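Local coordinates for T-cell surface protein tactile (Homo sapiens, PDB 6ARQ), which probably mediates adhesion of activated T and NK cells, promoting NK cell-target adhesion by binding PVR, and is represented here by its first V-type immunoglobulin-like domain, at residues T25-T30 and G79-L84; R96-L101 and I108-Y113. The protein carries 1 engineered substitution. All blocks are in the same frame, centred on the assembly; numbering follows the deposited sequence.

Contacts 1 and 2 lie in the two facing sheets of a V-type immunoglobulin sandwich, their centres about 11 Å apart. Contact 1 pairs 25-30 with 79-84 in the three-stranded sheet; contact 2 pairs 96-101 with 108-113 in the six-stranded one. The disulfide between Cys-26 SG and Cys-99 SG (2.0 Å) ties them covalently through the core. Beside it Leu-101 CD1 packs 3.7 Å from Cys-26 CB. A probable hydrogen bond of 2.7 Å joins Tyr-113 OH to Thr-25 O. The side chain of Thr-83 in contact 1 is about 6 Å from a glycan sugar, that of Tyr-113 in contact 2 about 12 Å.

Contact 1: T25-T30 and G79-L84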
loop_
_atom_site.group_PDB
_atom_site.type_symbol
_atom_site.label_atom_id
_atom_site.label_comp_id
_atom_site.label_asym_id
_atom_site.label_seq_id
_atom_site.Cartn_x
_atom_site.Cartn_y
_atom_site.Cartn_z
ATOM N N THR A 25 -8.937 31.422 -33.844
ATOM C CA THR A 25 -7.800 32.249 -33.441
ATOM C C THR A 25 -7.563 32.196 -31.932
ATOM O O THR A 25 -8.482 32.421 -31.144
ATOM C CB THR A 25 -8.004 33.703 -33.913
ATOM O OG1 THR A 25 -8.454 33.708 -35.268
ATOM C CG2 THR A 25 -6.738 34.550 -33.792
ATOM N N CYS A 26 -6.307 31.924 -31.551
ATOM C CA CYS A 26 -5.832 31.900 -30.172
ATOM C C CYS A 26 -4.974 33.153 -29.955
ATOM O O CYS A 26 -3.807 33.185 -30.355
ATOM C CB CYS A 26 -5.060 30.613 -29.879
ATOM S SG CYS A 26 -6.077 29.111 -29.891
ATOM N N GLN A 27 -5.584 34.214 -29.398
ATOM C CA GLN A 27 -4.918 35.495 -29.159
ATOM C C GLN A 27 -4.298 35.524 -27.766
ATOM O O GLN A 27 -4.977 35.235 -26.780
ATOM C CB GLN A 27 -5.906 36.659 -29.342
ATOM C CG GLN A 27 -5.235 38.011 -29.595
ATOM C CD GLN A 27 -6.171 39.102 -30.079
ATOM O OE1 GLN A 27 -5.736 40.215 -30.393
ATOM N NE2 GLN A 27 -7.469 38.826 -30.165
ATOM N N THR A 28 -3.002 35.868 -27.694
ATOM C CA THR A 28 -2.246 35.940 -26.440
ATOM C C THR A 28 -1.163 37.035 -26.518
ATOM O O THR A 28 -0.825 37.502 -27.606
ATOM C CB THR A 28 -1.660 34.553 -26.071
ATOM O OG1 THR A 28 -1.063 34.618 -24.774
ATOM C CG2 THR A 28 -0.653 34.025 -27.096
ATOM N N GLN A 29 -0.639 37.440 -25.350
ATOM C CA GLN A 29 0.402 38.454 -25.206
ATOM C C GLN A 29 1.445 37.981 -24.196
ATOM O O GLN A 29 1.089 37.399 -23.167
ATOM C CB GLN A 29 -0.211 39.796 -24.774
ATOM C CG GLN A 29 0.341 40.999 -25.528
ATOM C CD GLN A 29 1.206 41.916 -24.694
ATOM O OE1 GLN A 29 1.554 41.640 -23.539
ATOM N NE2 GLN A 29 1.586 43.038 -25.276
ATOM N N THR A 30 2.729 38.217 -24.495
ATOM C CA THR A 30 3.836 37.803 -23.633
ATOM C C THR A 30 4.608 39.019 -23.095
ATOM O O THR A 30 4.690 40.054 -23.760
ATOM C CB THR A 30 4.765 36.812 -24.379
ATOM O OG1 THR A 30 5.761 36.315 -23.486
ATOM C CG2 THR A 30 5.432 37.412 -25.617
ATOM N N GLY A 79 2.715 40.810 -28.990
ATOM C CA GLY A 79 1.357 40.287 -29.104
ATOM C C GLY A 79 1.229 39.365 -30.300
ATOM O O GLY A 79 1.903 39.579 -31.314
ATOM N N SER A 80 0.377 38.327 -30.198
ATOM C CA SER A 80 0.220 37.373 -31.297
ATOM C C SER A 80 -1.226 36.935 -31.547
ATOM O O SER A 80 -2.107 37.139 -30.711
ATOM C CB SER A 80 1.080 36.136 -31.059
ATOM O OG SER A 80 0.567 35.320 -30.018
ATOM N N LYS A 81 -1.435 36.308 -32.717
ATOM C CA LYS A 81 -2.689 35.737 -33.191
ATOM C C LYS A 81 -2.378 34.419 -33.914
ATOM O O LYS A 81 -1.908 34.429 -35.055
ATOM C CB LYS A 81 -3.438 36.726 -34.103
ATOM C CG LYS A 81 -4.384 37.657 -33.363
ATOM C CD LYS A 81 -5.045 38.634 -34.329
ATOM C CE LYS A 81 -6.201 39.386 -33.716
ATOM N NZ LYS A 81 -7.431 38.554 -33.638
ATOM N N TRP A 82 -2.576 33.292 -33.212
ATOM C CA TRP A 82 -2.341 31.940 -33.723
ATOM C C TRP A 82 -3.659 31.442 -34.326
ATOM O O TRP A 82 -4.591 31.105 -33.595
ATOM C CB TRP A 82 -1.800 31.042 -32.587
ATOM C CG TRP A 82 -1.491 29.610 -32.930
ATOM C CD1 TRP A 82 -1.861 28.511 -32.214
ATOM C CD2 TRP A 82 -0.663 29.130 -34.002
ATOM N NE1 TRP A 82 -1.339 27.374 -32.784
ATOM C CE2 TRP A 82 -0.598 27.725 -33.883
ATOM C CE3 TRP A 82 0.017 29.749 -35.067
ATOM C CZ2 TRP A 82 0.100 26.925 -34.796
ATOM C CZ3 TRP A 82 0.708 28.956 -35.971
ATOM C CH2 TRP A 82 0.742 27.562 -35.833
ATOM N N THR A 83 -3.750 31.467 -35.669
ATOM C CA THR A 83 -4.971 31.141 -36.406
ATOM C C THR A 83 -4.872 29.861 -37.242
ATOM O O THR A 83 -3.844 29.602 -37.867
ATOM C CB THR A 83 -5.339 32.324 -37.330
ATOM O OG1 THR A 83 -5.107 33.560 -36.650
ATOM C CG2 THR A 83 -6.781 32.275 -37.809
ATOM N N LEU A 84 -5.981 29.094 -37.273
ATOM C CA LEU A 84 -6.193 27.883 -38.071
ATOM C C LEU A 84 -7.369 28.159 -39.018
ATOM O O LEU A 84 -8.479 28.440 -38.555
ATOM C CB LEU A 84 -6.449 26.659 -37.166
ATOM C CG LEU A 84 -6.854 25.340 -37.837
ATOM C CD1 LEU A 84 -5.657 24.632 -38.458
ATOM C CD2 LEU A 84 -7.527 24.419 -36.845
#
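Cys-26 and Trp-82 form the tighter of two hydrogen-bonded pairs between the antiparallel strands 25-29 and 79-84. Cys-26 N donates to Trp-82 O at 2.8 Å, and Trp-82 N returns a bond to Cys-26 O. At Thr-28 and Ser-80 the exchange is uneven: Ser-80 N reaches Thr-28 O at 3.0 Å, whereas the bond from Thr-28 N to Ser-80 O is weak. The side chains of these four residues share one face, where Thr-28 CG2 meets Ser-80 OG and Cys-26 CB lies at the edge of the Trp-82 indole, near its plane. The face looks into the core of the immunoglobulin sandwich, and Cys-26 carries the disulfide to Cys-99 of the facing sheet. Thr-25, Gln-27, Lys-81 and Thr-83 occupy the other face. Gln-27 and Lys-81 run side by side in the same direction; Lys-81 CE is 3.5 Å from Gln-27 OE1, and Lys-81 NZ lies beside Gln-27 NE2, a pair of donors that form no hydrogen bond. The two threonines meet through their branches, Thr-25 OG1 on Thr-83 CG2 and Thr-83 OG1 on Thr-25 CG2, both at 3.4 Å. The indole of Trp-82 leads away from strand 25-29 to stack with Trp-39, and its NE1 bonds to Gln-38 O. Thr-28 OG1 is hydrogen-bonded to Gln-109 OE1 across the sandwich, and Phe-34 packs against both Thr-28 and Ser-80.

Contact 2: R96-L101 and I108-Y113; sequences RYECML and IQTKIY
Tyr-97 and Tyr-113 exchange two nearly straight backbone hydrogen bonds, Tyr-97 N to Tyr-113 O and Tyr-113 N to Tyr-97 O, each 2.8 Å long. Cys-99 pairs likewise with Lys-111, and Leu-101 with Gln-109, so three hydrogen-bonded pairs join the arms of this antiparallel beta hairpin. Between them the CA atoms of Glu-98 and Met-100 make CA-H...O contacts with Lys-111 O and Gln-109 O. On the face bearing Glu-98, Ile-112 CG2 sits 3.8 Å above the Arg-96 guanidinium, over its centre, while Arg-96 NH1 forms a salt bridge with Glu-11. Glu-98 CG, anti to the backbone N (chi1 -168°), lies 3.7 Å from Ile-112 CG1, and its OE1 approaches Thr-110 CG2 at 3.6 Å. Further along, Met-100 CG touches Ile-108 CG2 at 3.8 Å. The opposite face brings Cys-99 SG to 3.9 Å from Lys-111 CB. There Tyr-97, Leu-101 and Tyr-113 turn into the sandwich, packing on strand 22-29, with Leu-101 also against Trp-82 of strand 79-86. Within its own sheet the hairpin lies between strand 33-42, bonded to 96-101, and strand 9-16, bonded to 108-113.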
loop_
_atom_site.group_PDB
_atom_site.type_symbol
_atom_site.label_atom_id
_atom_site.label_comp_id
_atom_site.label_asym_id
_atom_site.label_seq_id
_atom_site.Cartn_x
_atom_site.Cartn_y
_atom_site.Cartn_z
ATOM N N ARG A 96 -13.338 18.470 -32.202
ATOM C CA ARG A 96 -12.611 19.291 -31.236
ATOM C C ARG A 96 -11.211 19.626 -31.747
ATOM O O ARG A 96 -10.453 18.725 -32.108
ATOM C CB ARG A 96 -12.525 18.580 -29.877
ATOM C CG ARG A 96 -13.717 18.827 -28.960
ATOM C CD ARG A 96 -13.847 17.757 -27.885
ATOM N NE ARG A 96 -12.690 17.710 -26.988
ATOM C CZ ARG A 96 -12.644 18.266 -25.782
ATOM N NH1 ARG A 96 -13.697 18.919 -25.303
ATOM N NH2 ARG A 96 -11.549 18.169 -25.040
ATOM N N TYR A 97 -10.882 20.926 -31.782
ATOM C CA TYR A 97 -9.592 21.460 -32.213
ATOM C C TYR A 97 -8.941 22.195 -31.052
ATOM O O TYR A 97 -9.520 23.147 -30.526
ATOM C CB TYR A 97 -9.755 22.391 -33.429
ATOM C CG TYR A 97 -10.177 21.680 -34.695
ATOM C CD1 TYR A 97 -9.232 21.154 -35.569
ATOM C CD2 TYR A 97 -11.521 21.555 -35.034
ATOM C CE1 TYR A 97 -9.613 20.503 -36.742
ATOM C CE2 TYR A 97 -11.916 20.907 -36.203
ATOM C CZ TYR A 97 -10.958 20.384 -37.055
ATOM O OH TYR A 97 -11.332 19.743 -38.209
ATOM N N GLU A 98 -7.753 21.742 -30.634
ATOM C CA GLU A 98 -7.028 22.330 -29.512
ATOM C C GLU A 98 -5.782 23.072 -29.973
ATOM O O GLU A 98 -5.059 22.587 -30.848
ATOM C CB GLU A 98 -6.636 21.234 -28.501
ATOM C CG GLU A 98 -6.140 21.765 -27.164
ATOM C CD GLU A 98 -5.237 20.832 -26.384
ATOM O OE1 GLU A 98 -4.053 21.188 -26.184
ATOM O OE2 GLU A 98 -5.713 19.757 -25.953
ATOM N N CYS A 99 -5.527 24.243 -29.363
ATOM C CA CYS A 99 -4.323 25.032 -29.599
ATOM C C CYS A 99 -3.530 25.094 -28.298
ATOM O O CYS A 99 -4.113 25.198 -27.215
ATOM C CB CYS A 99 -4.627 26.421 -30.164
ATOM S SG CYS A 99 -4.969 27.700 -28.923
ATOM N N MET A 100 -2.211 24.952 -28.403
ATOM C CA MET A 100 -1.321 24.996 -27.252
ATOM C C MET A 100 -0.289 26.084 -27.475
ATOM O O MET A 100 0.438 26.049 -28.468
ATOM C CB MET A 100 -0.663 23.631 -27.018
ATOM C CG MET A 100 -0.130 23.465 -25.622
ATOM S SD MET A 100 0.682 21.875 -25.363
ATOM C CE MET A 100 -0.748 20.790 -25.198
ATOM N N LEU A 101 -0.257 27.070 -26.575
ATOM C CA LEU A 101 0.666 28.194 -26.666
ATOM C C LEU A 101 1.666 28.148 -25.516
ATOM O O LEU A 101 1.277 28.255 -24.352
ATOM C CB LEU A 101 -0.100 29.531 -26.667
ATOM C CG LEU A 101 -1.009 29.801 -27.862
ATOM C CD1 LEU A 101 -2.247 30.543 -27.432
ATOM C CD2 LEU A 101 -0.287 30.581 -28.939
ATOM N N ILE A 108 2.218 27.526 -20.242
ATOM C CA ILE A 108 1.396 26.902 -21.274
ATOM C C ILE A 108 -0.067 27.361 -21.168
ATOM O O ILE A 108 -0.691 27.244 -20.112
ATOM C CB ILE A 108 1.530 25.346 -21.230
ATOM C CG1 ILE A 108 2.949 24.898 -21.632
ATOM C CG2 ILE A 108 0.494 24.638 -22.109
ATOM C CD1 ILE A 108 3.787 24.443 -20.490
ATOM N N GLN A 109 -0.592 27.878 -22.291
ATOM C CA GLN A 109 -1.980 28.296 -22.488
ATOM C C GLN A 109 -2.657 27.278 -23.395
ATOM O O GLN A 109 -2.039 26.810 -24.353
ATOM C CB GLN A 109 -2.063 29.706 -23.093
ATOM C CG GLN A 109 -2.187 30.811 -22.059
ATOM C CD GLN A 109 -0.879 31.520 -21.850
ATOM O OE1 GLN A 109 -0.527 32.449 -22.582
ATOM N NE2 GLN A 109 -0.127 31.095 -20.847
ATOM N N THR A 110 -3.910 26.919 -23.090
ATOM C CA THR A 110 -4.660 25.926 -23.859
ATOM C C THR A 110 -6.076 26.436 -24.134
ATOM O O THR A 110 -6.729 26.968 -23.234
ATOM C CB THR A 110 -4.656 24.574 -23.102
ATOM O OG1 THR A 110 -3.304 24.152 -22.906
ATOM C CG2 THR A 110 -5.422 23.471 -23.830
ATOM N N LYS A 111 -6.539 26.275 -25.383
ATOM C CA LYS A 111 -7.891 26.634 -25.795
ATOM C C LYS A 111 -8.436 25.551 -26.720
ATOM O O LYS A 111 -7.803 25.213 -27.724
ATOM C CB LYS A 111 -7.947 28.022 -26.449
ATOM C CG LYS A 111 -9.311 28.695 -26.281
ATOM C CD LYS A 111 -9.396 30.042 -26.988
ATOM C CE LYS A 111 -9.014 31.213 -26.113
ATOM N NZ LYS A 111 -9.094 32.498 -26.855
ATOM N N ILE A 112 -9.589 24.976 -26.347
ATOM C CA ILE A 112 -10.249 23.909 -27.101
ATOM C C ILE A 112 -11.503 24.475 -27.770
ATOM O O ILE A 112 -12.362 25.054 -27.102
ATOM C CB ILE A 112 -10.569 22.661 -26.219
ATOM C CG1 ILE A 112 -9.362 22.234 -25.352
ATOM C CG2 ILE A 112 -11.058 21.487 -27.072
ATOM C CD1 ILE A 112 -9.499 22.550 -23.872
ATOM N N TYR A 113 -11.580 24.318 -29.097
ATOM C CA TYR A 113 -12.693 24.753 -29.932
ATOM C C TYR A 113 -13.465 23.539 -30.422
ATOM O O TYR A 113 -12.913 22.725 -31.166
ATOM C CB TYR A 113 -12.185 25.574 -31.132
ATOM C CG TYR A 113 -11.718 26.975 -30.804
ATOM C CD1 TYR A 113 -12.621 28.030 -30.720
ATOM C CD2 TYR A 113 -10.363 27.263 -30.660
ATOM C CE1 TYR A 113 -12.195 29.329 -30.452
ATOM C CE2 TYR A 113 -9.923 28.559 -30.395
ATOM C CZ TYR A 113 -10.845 29.590 -30.292
ATOM O OH TYR A 113 -10.430 30.873 -30.034
#